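Local coordinates for putative hemin ABC transport system, membrane protein (Burkholderia cenocepacia J2315, PDB 5B57) that probably forms the membrane-spanning subunit of an ABC transporter that imports heme, as a permease of the FecCD family, at residues S48-P53 and C323-R328; M125-R130 and D264-L269; I308-L313 and L363-G368; V314-V319 and P332-L337. One frame throughout, in Å; residues are numbered along the deposited sequence.

Contact 1 of 4, residues S48-P53 and C323-R328; sequences SRRFAP and CGPDQR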
loop_
_atom_site.group_PDB
_atom_site.type_symbol
_atom_site.label_atom_id
_atom_site.label_comp_id
_atom_site.label_asym_id
_atom_site.label_seq_id
_atom_site.Cartn_x
_atom_site.Cartn_y
_atom_site.Cartn_z
ATOM N N SER A 48 -31.268 8.106 -8.687
ATOM C CA SER A 48 -31.309 9.522 -8.320
ATOM C C SER A 48 -29.961 10.223 -8.483
ATOM O O SER A 48 -29.180 9.915 -9.391
ATOM C CB SER A 48 -31.808 9.677 -6.870
ATOM O OG SER A 48 -31.573 10.979 -6.337
ATOM N N ARG A 49 -29.703 11.194 -7.614
ATOM C CA ARG A 49 -28.437 11.902 -7.587
ATOM C C ARG A 49 -28.186 12.363 -6.158
ATOM O O ARG A 49 -28.962 12.071 -5.241
ATOM C CB ARG A 49 -28.431 13.086 -8.573
ATOM C CG ARG A 49 -27.631 12.858 -9.880
ATOM C CD ARG A 49 -26.942 14.155 -10.315
ATOM N NE ARG A 49 -27.205 14.514 -11.716
ATOM C CZ ARG A 49 -26.270 14.700 -12.649
ATOM N NH1 ARG A 49 -24.985 14.566 -12.330
ATOM N NH2 ARG A 49 -26.624 15.032 -13.896
ATOM N N ARG A 50 -27.069 13.058 -5.979
ATOM C CA ARG A 50 -26.732 13.749 -4.746
ATOM C C ARG A 50 -26.793 15.245 -5.035
ATOM O O ARG A 50 -26.220 15.703 -6.034
ATOM C CB ARG A 50 -25.346 13.313 -4.262
ATOM C CG ARG A 50 -24.279 13.302 -5.362
ATOM C CD ARG A 50 -23.570 11.956 -5.482
ATOM N NE ARG A 50 -23.117 11.424 -4.204
ATOM C CZ ARG A 50 -22.266 10.411 -4.098
ATOM N NH1 ARG A 50 -21.794 9.852 -5.199
ATOM N NH2 ARG A 50 -21.883 9.958 -2.906
ATOM N N PHE A 51 -27.518 15.996 -4.187
ATOM C CA PHE A 51 -27.965 17.347 -4.540
ATOM C C PHE A 51 -26.850 18.376 -4.364
ATOM O O PHE A 51 -27.048 19.437 -3.766
ATOM C CB PHE A 51 -29.250 17.723 -3.764
ATOM C CG PHE A 51 -29.068 18.072 -2.280
ATOM C CD1 PHE A 51 -27.948 17.686 -1.547
ATOM C CD2 PHE A 51 -30.073 18.781 -1.615
ATOM C CE1 PHE A 51 -27.833 18.025 -0.187
ATOM C CE2 PHE A 51 -29.964 19.115 -0.269
ATOM C CZ PHE A 51 -28.848 18.740 0.447
ATOM N N ALA A 52 -25.676 18.061 -4.926
ATOM C CA ALA A 52 -24.476 18.880 -4.748
ATOM C C ALA A 52 -24.665 20.319 -5.198
ATOM O O ALA A 52 -24.722 21.205 -4.333
ATOM C CB ALA A 52 -23.306 18.215 -5.472
ATOM N N PRO A 53 -24.875 20.618 -6.530
ATOM C CA PRO A 53 -24.501 21.934 -7.111
ATOM C C PRO A 53 -24.667 23.192 -6.259
ATOM O O PRO A 53 -24.073 24.233 -6.560
ATOM C CB PRO A 53 -25.402 22.028 -8.346
ATOM C CG PRO A 53 -25.613 20.629 -8.747
ATOM C CD PRO A 53 -25.702 19.841 -7.473
ATOM N N CYS A 323 -19.639 15.379 -1.601
ATOM C CA CYS A 323 -20.367 15.153 -2.840
ATOM C C CYS A 323 -20.002 13.839 -3.526
ATOM O O CYS A 323 -20.500 13.580 -4.638
ATOM C CB CYS A 323 -20.141 16.326 -3.802
ATOM S SG CYS A 323 -20.142 17.974 -3.018
ATOM N N GLY A 324 -19.170 13.001 -2.913
ATOM C CA GLY A 324 -18.765 11.762 -3.534
ATOM C C GLY A 324 -17.579 11.936 -4.459
ATOM O O GLY A 324 -17.058 13.041 -4.640
ATOM N N PRO A 325 -17.102 10.843 -5.053
ATOM C CA PRO A 325 -15.893 10.935 -5.879
ATOM C C PRO A 325 -16.125 11.396 -7.303
ATOM O O PRO A 325 -15.138 11.542 -8.027
ATOM C CB PRO A 325 -15.351 9.494 -5.863
ATOM C CG PRO A 325 -16.537 8.635 -5.628
ATOM C CD PRO A 325 -17.496 9.448 -4.785
ATOM N N ASP A 326 -17.368 11.610 -7.741
ATOM C CA ASP A 326 -17.630 11.953 -9.141
ATOM C C ASP A 326 -16.693 13.054 -9.631
ATOM O O ASP A 326 -16.774 14.195 -9.160
ATOM C CB ASP A 326 -19.091 12.385 -9.326
ATOM C CG ASP A 326 -19.456 12.665 -10.810
ATOM O OD1 ASP A 326 -18.560 12.900 -11.660
ATOM O OD2 ASP A 326 -20.667 12.654 -11.134
ATOM N N GLN A 327 -15.808 12.731 -10.586
ATOM C CA GLN A 327 -14.831 13.709 -11.055
ATOM C C GLN A 327 -15.496 14.985 -11.568
ATOM O O GLN A 327 -14.908 16.065 -11.504
ATOM C CB GLN A 327 -13.960 13.082 -12.144
ATOM C CG GLN A 327 -12.669 13.826 -12.499
ATOM C CD GLN A 327 -11.687 14.018 -11.322
ATOM O OE1 GLN A 327 -11.843 13.428 -10.243
ATOM N NE2 GLN A 327 -10.669 14.851 -11.540
ATOM N N ARG A 328 -16.736 14.888 -12.058
ATOM C CA ARG A 328 -17.417 16.048 -12.625
ATOM C C ARG A 328 -17.752 17.093 -11.568
ATOM O O ARG A 328 -17.813 18.279 -11.858
ATOM C CB ARG A 328 -18.672 15.581 -13.381
ATOM C CG ARG A 328 -18.543 15.529 -14.918
ATOM C CD ARG A 328 -19.203 14.270 -15.545
ATOM N NE ARG A 328 -20.668 14.195 -15.412
ATOM C CZ ARG A 328 -21.329 13.223 -14.775
ATOM N NH1 ARG A 328 -20.672 12.216 -14.195
ATOM N NH2 ARG A 328 -22.656 13.253 -14.723
#
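The loop leading into helix 54-72 lies, through R50 and A52, on the tight turn between helices 311-323 and 327-352, at the interface with the chain of another protein, probably the ATPase subunit. R50 carries most of the contact. Its CG stands between the backbone N and the carbonyl carbon (chi1 47°), and bends at chi2 and chi3 bring one face of the guanidinium over C323 O and G324 CA. R50 NE lies 3.4 Å from C323 O, but at too poor an angle for a hydrogen bond, since the oxygen sits above the plane rather than before an N-H. R50 NH2 reaches to 3.7 Å from G324 CA, on the residue whose positive phi (85°) ends helix 311-323. The polar end of R50 is claimed elsewhere: NH1 makes a salt bridge to an acidic side chain of the other protein. Behind it the seam turns apolar, with A52 CB 4.0 Å from C323 SG. D326 is the N-cap of helix 327-352. Its OD1 accepts R328 N at 2.7 Å, met from above the carboxylate plane, and also accepts N267 ND2 from helix 263-269. R328 NH1 is 3.1 Å from D326 OD2, a bridge of charges only and doubtful in detail because R328 has two conformers. No hydrogen bond crosses the contact. With the C323 carbonyl oxygen over the guanidinium face, the R50 cation is probably attracted to the C-terminal end of helix 311-323, in addition to the salt bridge it makes with the other protein.

Contact 2 of 4, residues M125-R130 and D264-L269; sequences MQALFR and DALNAL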
loop_
_atom_site.group_PDB
_atom_site.type_symbol
_atom_site.label_atom_id
_atom_site.label_comp_id
_atom_site.label_asym_id
_atom_site.label_seq_id
_atom_site.Cartn_x
_atom_site.Cartn_y
_atom_site.Cartn_z
ATOM N N MET A 125 -4.948 13.783 -9.676
ATOM C CA MET A 125 -3.955 12.772 -9.310
ATOM C C MET A 125 -4.529 11.724 -8.369
ATOM O O MET A 125 -4.183 10.543 -8.474
ATOM C CB MET A 125 -2.743 13.431 -8.686
ATOM C CG MET A 125 -1.964 14.251 -9.683
ATOM S SD MET A 125 -0.635 13.280 -10.377
ATOM C CE MET A 125 0.275 12.883 -8.885
ATOM N N GLN A 126 -5.407 12.126 -7.441
ATOM C CA GLN A 126 -5.982 11.146 -6.521
ATOM C C GLN A 126 -6.930 10.194 -7.235
ATOM O O GLN A 126 -7.027 9.011 -6.876
ATOM C CB GLN A 126 -6.693 11.863 -5.390
ATOM C CG GLN A 126 -5.706 12.407 -4.409
ATOM C CD GLN A 126 -6.166 13.678 -3.749
ATOM O OE1 GLN A 126 -7.242 13.733 -3.140
ATOM N NE2 GLN A 126 -5.342 14.714 -3.847
ATOM N N ALA A 127 -7.640 10.685 -8.250
ATOM C CA ALA A 127 -8.352 9.780 -9.148
ATOM C C ALA A 127 -7.365 8.900 -9.895
ATOM O O ALA A 127 -7.408 7.674 -9.792
ATOM C CB ALA A 127 -9.229 10.562 -10.126
ATOM N N LEU A 128 -6.429 9.518 -10.609
ATOM C CA LEU A 128 -5.453 8.768 -11.391
ATOM C C LEU A 128 -4.800 7.636 -10.593
ATOM O O LEU A 128 -4.637 6.526 -11.108
ATOM C CB LEU A 128 -4.391 9.725 -11.926
ATOM C CG LEU A 128 -3.330 9.027 -12.758
ATOM C CD1 LEU A 128 -3.940 8.737 -14.072
ATOM C CD2 LEU A 128 -2.157 9.926 -12.929
ATOM N N PHE A 129 -4.430 7.886 -9.335
ATOM C CA PHE A 129 -3.795 6.845 -8.525
ATOM C C PHE A 129 -4.783 6.045 -7.714
ATOM O O PHE A 129 -4.356 5.171 -6.953
ATOM C CB PHE A 129 -2.759 7.429 -7.561
ATOM C CG PHE A 129 -1.514 7.866 -8.235
ATOM C CD1 PHE A 129 -0.482 6.976 -8.442
ATOM C CD2 PHE A 129 -1.382 9.158 -8.696
ATOM C CE1 PHE A 129 0.672 7.365 -9.084
ATOM C CE2 PHE A 129 -0.232 9.553 -9.350
ATOM C CZ PHE A 129 0.799 8.643 -9.540
ATOM N N ARG A 130 -6.080 6.342 -7.825
ATOM C CA ARG A 130 -7.081 5.609 -7.072
ATOM C C ARG A 130 -6.709 5.609 -5.600
ATOM O O ARG A 130 -6.735 4.590 -4.912
ATOM C CB ARG A 130 -7.219 4.195 -7.609
ATOM C CG ARG A 130 -8.311 4.055 -8.609
ATOM C CD ARG A 130 -8.022 2.913 -9.508
ATOM N NE ARG A 130 -6.772 3.163 -10.207
ATOM C CZ ARG A 130 -5.717 2.357 -10.128
ATOM N NH1 ARG A 130 -5.789 1.247 -9.381
ATOM N NH2 ARG A 130 -4.604 2.654 -10.799
ATOM N N ASP A 264 -14.597 12.195 -17.302
ATOM C CA ASP A 264 -15.345 10.951 -17.411
ATOM C C ASP A 264 -14.408 9.752 -17.382
ATOM O O ASP A 264 -14.634 8.793 -16.630
ATOM C CB ASP A 264 -16.184 10.953 -18.687
ATOM C CG ASP A 264 -17.308 11.976 -18.649
ATOM O OD1 ASP A 264 -17.953 12.132 -17.589
ATOM O OD2 ASP A 264 -17.541 12.622 -19.692
ATOM N N ALA A 265 -13.335 9.806 -18.184
ATOM C CA ALA A 265 -12.338 8.741 -18.170
ATOM C C ALA A 265 -11.803 8.498 -16.761
ATOM O O ALA A 265 -11.628 7.344 -16.344
ATOM C CB ALA A 265 -11.207 9.085 -19.130
ATOM N N LEU A 266 -11.564 9.573 -16.002
ATOM C CA LEU A 266 -11.091 9.421 -14.629
ATOM C C LEU A 266 -12.136 8.758 -13.751
ATOM O O LEU A 266 -11.789 7.983 -12.851
ATOM C CB LEU A 266 -10.693 10.773 -14.038
ATOM C CG LEU A 266 -9.354 11.357 -14.496
ATOM C CD1 LEU A 266 -9.262 12.820 -14.071
ATOM C CD2 LEU A 266 -8.209 10.531 -13.947
ATOM N N ASN A 267 -13.419 9.048 -13.986
ATOM C CA ASN A 267 -14.444 8.399 -13.181
ATOM C C ASN A 267 -14.458 6.915 -13.457
ATOM O O ASN A 267 -14.579 6.116 -12.527
ATOM C CB ASN A 267 -15.816 9.004 -13.436
ATOM C CG ASN A 267 -16.098 10.186 -12.538
ATOM O OD1 ASN A 267 -15.440 10.368 -11.511
ATOM N ND2 ASN A 267 -17.076 11.005 -12.921
ATOM N N ALA A 268 -14.294 6.532 -14.730
ATOM C CA ALA A 268 -14.287 5.119 -15.098
ATOM C C ALA A 268 -13.054 4.409 -14.555
ATOM O O ALA A 268 -13.145 3.244 -14.154
ATOM C CB ALA A 268 -14.382 4.960 -16.616
ATOM N N LEU A 269 -11.914 5.105 -14.520
ATOM C CA LEU A 269 -10.674 4.564 -13.971
ATOM C C LEU A 269 -10.730 4.322 -12.463
ATOM O O LEU A 269 -9.976 3.487 -11.946
ATOM C CB LEU A 269 -9.536 5.511 -14.307
ATOM C CG LEU A 269 -8.168 5.110 -13.810
ATOM C CD1 LEU A 269 -7.796 3.784 -14.439
ATOM C CD2 LEU A 269 -7.194 6.213 -14.191
#
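A127, L128 and R130 meet L266 and L269 where the C-terminal end of helix 94-128, closed by a Schellman motif, rests against the short helix 263-269. Positive phi at R130 (53°) and two bonds back into the last turn, one of them R130 N to A127 O at 2.7 Å, make the motif. Following L266 outward, CB lies 4.2 Å from A127 CB. The first torsion turns CG to the side of the backbone N and anti to the carbonyl carbon (chi1 -76°), which carries the branch across the gap, with L266 CG still 4.4 Å from A127 CB. There the side chain forks: CD1 turns toward Q327 of helix 327-352, while L266 CD2 comes over the last helical turn to 3.9 Å from L128 N, touching A127 CB as well. Helix 263-269 also packs on aromatic side chains of the chain of another protein, through D264, A265 and N267, consistent with the cytoplasmic coupling region of importers of this family. Q270, just beyond it, adds a polar tie from its NE2 to A127 O. At the far end, L269 CD2 lies 4.1 Å from L128 CD1, and L269 O faces the aliphatic part of R130, with CD nearest at 3.2 Å.

Contact 3 of 4, residues I308-L313 and L363-G368; sequences IGFIGL and LTALLG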
loop_
_atom_site.group_PDB
_atom_site.type_symbol
_atom_site.label_atom_id
_atom_site.label_comp_id
_atom_site.label_asym_id
_atom_site.label_seq_id
_atom_site.Cartn_x
_atom_site.Cartn_y
_atom_site.Cartn_z
ATOM N N ILE A 308 4.378 25.103 -1.311
ATOM C CA ILE A 308 3.161 25.063 -0.519
ATOM C C ILE A 308 2.542 23.830 -1.110
ATOM O O ILE A 308 2.469 23.777 -2.334
ATOM C CB ILE A 308 2.282 26.311 -0.744
ATOM C CG1 ILE A 308 3.080 27.620 -0.625
ATOM C CG2 ILE A 308 1.137 26.315 0.212
ATOM C CD1 ILE A 308 2.899 28.564 -1.812
ATOM N N GLY A 309 2.093 22.836 -0.344
ATOM C CA GLY A 309 1.882 22.870 1.082
ATOM C C GLY A 309 0.461 22.374 1.411
ATOM O O GLY A 309 -0.394 23.185 1.737
ATOM N N PHE A 310 0.178 21.078 1.275
ATOM C CA PHE A 310 -1.047 20.443 1.811
ATOM C C PHE A 310 -2.392 20.750 1.156
ATOM O O PHE A 310 -3.345 20.019 1.421
ATOM C CB PHE A 310 -1.234 20.752 3.308
ATOM C CG PHE A 310 -0.241 20.077 4.176
ATOM C CD1 PHE A 310 -0.487 18.794 4.647
ATOM C CD2 PHE A 310 0.978 20.702 4.484
ATOM C CE1 PHE A 310 0.452 18.139 5.422
ATOM C CE2 PHE A 310 1.932 20.052 5.266
ATOM C CZ PHE A 310 1.668 18.764 5.737
ATOM N N ILE A 311 -2.535 21.824 0.368
ATOM C CA ILE A 311 -3.867 22.139 -0.166
ATOM C C ILE A 311 -4.352 21.025 -1.089
ATOM O O ILE A 311 -5.481 20.551 -0.960
ATOM C CB ILE A 311 -3.896 23.509 -0.883
ATOM C CG1 ILE A 311 -4.153 24.632 0.102
ATOM C CG2 ILE A 311 -5.067 23.597 -1.901
ATOM C CD1 ILE A 311 -3.030 24.911 0.916
ATOM N N GLY A 312 -3.510 20.591 -2.032
ATOM C CA GLY A 312 -3.911 19.575 -2.999
ATOM C C GLY A 312 -4.275 18.224 -2.391
ATOM O O GLY A 312 -4.810 17.366 -3.108
ATOM N N LEU A 313 -3.969 17.999 -1.104
ATOM C CA LEU A 313 -4.465 16.840 -0.366
ATOM C C LEU A 313 -5.788 17.170 0.315
ATOM O O LEU A 313 -6.787 16.481 0.097
ATOM C CB LEU A 313 -3.428 16.393 0.663
ATOM C CG LEU A 313 -2.682 15.060 0.533
ATOM C CD1 LEU A 313 -1.861 14.967 -0.733
ATOM C CD2 LEU A 313 -1.765 14.867 1.721
ATOM N N LEU A 363 1.547 28.438 7.167
ATOM C CA LEU A 363 0.109 28.457 7.430
ATOM C C LEU A 363 -0.602 27.263 6.790
ATOM O O LEU A 363 -1.488 26.659 7.406
ATOM C CB LEU A 363 -0.488 29.777 6.946
ATOM C CG LEU A 363 -0.695 30.885 7.986
ATOM C CD1 LEU A 363 -1.630 30.391 9.033
ATOM C CD2 LEU A 363 0.588 31.334 8.646
ATOM N N THR A 364 -0.226 26.872 5.572
ATOM C CA THR A 364 -0.898 25.705 5.015
ATOM C C THR A 364 -0.546 24.426 5.771
ATOM O O THR A 364 -1.356 23.496 5.793
ATOM C CB THR A 364 -0.598 25.560 3.531
ATOM O OG1 THR A 364 0.805 25.377 3.321
ATOM C CG2 THR A 364 -1.016 26.785 2.860
ATOM N N ALA A 365 0.638 24.350 6.393
ATOM C CA ALA A 365 0.930 23.208 7.254
ATOM C C ALA A 365 0.057 23.228 8.492
ATOM O O ALA A 365 -0.239 22.171 9.061
ATOM C CB ALA A 365 2.395 23.186 7.670
ATOM N N LEU A 366 -0.365 24.399 8.924
ATOM C CA LEU A 366 -1.249 24.437 10.070
ATOM C C LEU A 366 -2.692 24.107 9.705
ATOM O O LEU A 366 -3.536 24.035 10.605
ATOM C CB LEU A 366 -1.154 25.796 10.750
ATOM C CG LEU A 366 0.252 26.056 11.275
ATOM C CD1 LEU A 366 0.338 27.506 11.688
ATOM C CD2 LEU A 366 0.573 25.096 12.412
ATOM N N LEU A 367 -2.994 23.912 8.414
ATOM C CA LEU A 367 -4.207 23.214 7.986
ATOM C C LEU A 367 -3.974 21.711 7.903
ATOM O O LEU A 367 -4.784 20.926 8.406
ATOM C CB LEU A 367 -4.676 23.710 6.620
ATOM C CG LEU A 367 -5.434 25.022 6.556
ATOM C CD1 LEU A 367 -5.351 25.605 5.168
ATOM C CD2 LEU A 367 -6.866 24.752 6.911
ATOM N N GLY A 368 -2.889 21.304 7.237
ATOM C CA GLY A 368 -2.568 19.898 7.150
ATOM C C GLY A 368 -2.608 19.204 8.498
ATOM O O GLY A 368 -3.191 18.127 8.635
#
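G309 and F310 bring an irregular piece of backbone up to the regular helix 360-378. The CA atoms of G309 and T364 are 5.6 Å apart, and F310 and G368 come equally near, one helical turn further on. G309 is modelled after a cis peptide bond, a detail to treat with reserve at 2.8 Å resolution; its phi and that of F310 are both positive. F310 then takes the N-cap position of helix 311-323. Its ring, with CG beside the backbone N (chi1 -70°), reaches the helix obliquely: F310 CD1 is 3.4 Å from G368 CA, and F310 CE2 is 4.0 Å from A365 CB. T364 turns its two branches to different tasks. T364 OG1 bonds back to G361 O within its own helix and lies 3.0 Å from G309 O, a pair that does not qualify as a hydrogen bond. Its CG2 meets both I308 CG2 and I311 CD1, the isoleucines each crossing the threonine at about a right angle. The contact joins two predicted transmembrane segments beside the second subunit, whose A208 packs on F310 and A365. It rests on van der Waals fit, with the buried T364 hydroxyl satisfied inside its own helix.

Contact 4 of 4, residues V314-V319 and P332-L337; sequences VAPHCV and PGAALL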
loop_
_atom_site.group_PDB
_atom_site.type_symbol
_atom_site.label_atom_id
_atom_site.label_comp_id
_atom_site.label_asym_id
_atom_site.label_seq_id
_atom_site.Cartn_x
_atom_site.Cartn_y
_atom_site.Cartn_z
ATOM N N VAL A 314 -5.814 18.258 1.090
ATOM C CA VAL A 314 -6.990 18.644 1.877
ATOM C C VAL A 314 -8.194 18.946 0.983
ATOM O O VAL A 314 -9.284 18.409 1.179
ATOM C CB VAL A 314 -6.661 19.858 2.768
ATOM C CG1 VAL A 314 -7.935 20.409 3.406
ATOM C CG2 VAL A 314 -5.632 19.496 3.815
ATOM N N ALA A 315 -8.044 19.863 0.044
ATOM C CA ALA A 315 -9.240 20.342 -0.636
ATOM C C ALA A 315 -9.986 19.225 -1.352
ATOM O O ALA A 315 -11.174 19.036 -1.054
ATOM C CB ALA A 315 -8.893 21.515 -1.551
ATOM N N PRO A 316 -9.385 18.416 -2.230
ATOM C CA PRO A 316 -10.202 17.405 -2.923
ATOM C C PRO A 316 -10.744 16.346 -2.000
ATOM O O PRO A 316 -11.618 15.576 -2.424
ATOM C CB PRO A 316 -9.243 16.806 -3.956
ATOM C CG PRO A 316 -7.937 17.045 -3.420
ATOM C CD PRO A 316 -7.963 18.281 -2.571
ATOM N N HIS A 317 -10.276 16.291 -0.753
ATOM C CA HIS A 317 -10.797 15.324 0.201
ATOM C C HIS A 317 -12.057 15.804 0.902
ATOM O O HIS A 317 -12.929 14.991 1.203
ATOM C CB HIS A 317 -9.748 14.976 1.253
ATOM C CG HIS A 317 -10.082 13.741 2.030
ATOM N ND1 HIS A 317 -9.864 12.468 1.542
ATOM C CD2 HIS A 317 -10.663 13.584 3.243
ATOM C CE1 HIS A 317 -10.272 11.582 2.431
ATOM N NE2 HIS A 317 -10.766 12.233 3.470
ATOM N N CYS A 318 -12.198 17.090 1.167
ATOM C CA CYS A 318 -13.443 17.534 1.783
ATOM C C CYS A 318 -14.557 17.585 0.754
ATOM O O CYS A 318 -15.696 17.191 1.045
ATOM C CB CYS A 318 -13.256 18.895 2.449
ATOM S SG CYS A 318 -11.760 19.011 3.453
ATOM N N VAL A 319 -14.246 18.060 -0.451
ATOM C CA VAL A 319 -15.267 18.135 -1.484
ATOM C C VAL A 319 -15.800 16.749 -1.773
ATOM O O VAL A 319 -17.004 16.564 -2.015
ATOM C CB VAL A 319 -14.700 18.789 -2.748
ATOM C CG1 VAL A 319 -15.653 18.548 -3.913
ATOM C CG2 VAL A 319 -14.391 20.284 -2.504
ATOM N N PRO A 332 -13.888 20.820 -10.237
ATOM C CA PRO A 332 -14.218 22.220 -9.919
ATOM C C PRO A 332 -14.481 22.457 -8.440
ATOM O O PRO A 332 -14.197 23.555 -7.940
ATOM C CB PRO A 332 -15.480 22.481 -10.754
ATOM C CG PRO A 332 -16.093 21.170 -10.894
ATOM C CD PRO A 332 -14.956 20.196 -11.038
ATOM N N GLY A 333 -15.044 21.463 -7.740
ATOM C CA GLY A 333 -15.283 21.607 -6.315
ATOM C C GLY A 333 -14.002 21.808 -5.541
ATOM O O GLY A 333 -13.900 22.708 -4.705
ATOM N N ALA A 334 -12.999 20.980 -5.822
ATOM C CA ALA A 334 -11.762 21.071 -5.069
ATOM C C ALA A 334 -11.017 22.366 -5.386
ATOM O O ALA A 334 -10.425 22.991 -4.493
ATOM C CB ALA A 334 -10.900 19.851 -5.358
ATOM N N ALA A 335 -11.063 22.804 -6.646
ATOM C CA ALA A 335 -10.389 24.047 -7.016
ATOM C C ALA A 335 -11.016 25.259 -6.311
ATOM O O ALA A 335 -10.288 26.088 -5.747
ATOM C CB ALA A 335 -10.371 24.202 -8.538
ATOM N N LEU A 336 -12.356 25.362 -6.284
ATOM C CA LEU A 336 -12.985 26.422 -5.499
ATOM C C LEU A 336 -12.576 26.345 -4.030
ATOM O O LEU A 336 -12.098 27.330 -3.457
ATOM C CB LEU A 336 -14.496 26.363 -5.618
ATOM C CG LEU A 336 -15.200 26.611 -6.947
ATOM C CD1 LEU A 336 -16.683 26.513 -6.695
ATOM C CD2 LEU A 336 -14.841 27.968 -7.475
ATOM N N LEU A 337 -12.754 25.183 -3.397
ATOM C CA LEU A 337 -12.357 25.064 -1.994
ATOM C C LEU A 337 -10.853 25.289 -1.798
ATOM O O LEU A 337 -10.426 25.830 -0.759
ATOM C CB LEU A 337 -12.755 23.705 -1.426
ATOM C CG LEU A 337 -12.362 23.617 0.053
ATOM C CD1 LEU A 337 -13.162 24.648 0.869
ATOM C CD2 LEU A 337 -12.477 22.199 0.620
#
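P316 and A334 mark the tight part of this pair of consecutive helices, 311-323 and 327-352. Their CA atoms are 4.5 Å apart, and the axes of the two short segments approach to 8.0 Å with 124° between their N-to-C directions. Small residues permit this closeness. A334 CB lies 3.5 Å from P316 CA, and A315 CB rests against A334 O. G333, with no side chain, presents its backbone to V319: chi1 166° puts CG1 anti to the backbone N, which leaves V319 CG2 anti to the carbonyl carbon and turned onto G333 O at 3.3 Å. The more open side is at C318 and L337, both partly exposed, whereas A315, P316, V319, G333 and A334 are buried. L337 CG is anti to the backbone N (chi1 -179°), which sends CD2 across to C318 CB at 3.9 Å and near A315 O. Helix 311-323 is kinked at P316, whose nitrogen makes no bond to the preceding turn. Around the pair, A123 and Q126 of helix 94-128 cover P316, L59 of helix 54-72 lies on L337, and F371 of helix 360-378 packs on V314 and meets the ring of H317 at a steep angle.

In the fold
From the N terminus, residues 48-53 open the longest loop, which contact 1 closes some 270 residues later at 323-328. Contact 2 lies wholly within that loop, joining the end of helix 94-128 to helix 263-269 before contacts 3 and 4 begin. Contact 3 opens at 308-313, ahead of 323-328, and closes at 363-368, beyond it, so contacts 1 and 3 cross; contact 4 crosses contact 1 likewise and sits inside contact 3. N267 links contact 2 to contact 1 through D326 and Q327, while Q126 bonds to G312 of contact 3 and packs on P316 of contact 4. Together they link the N-terminal loop to the 311-323/327-352 turn, and helices 94-128 and 263-269 to the last three helices.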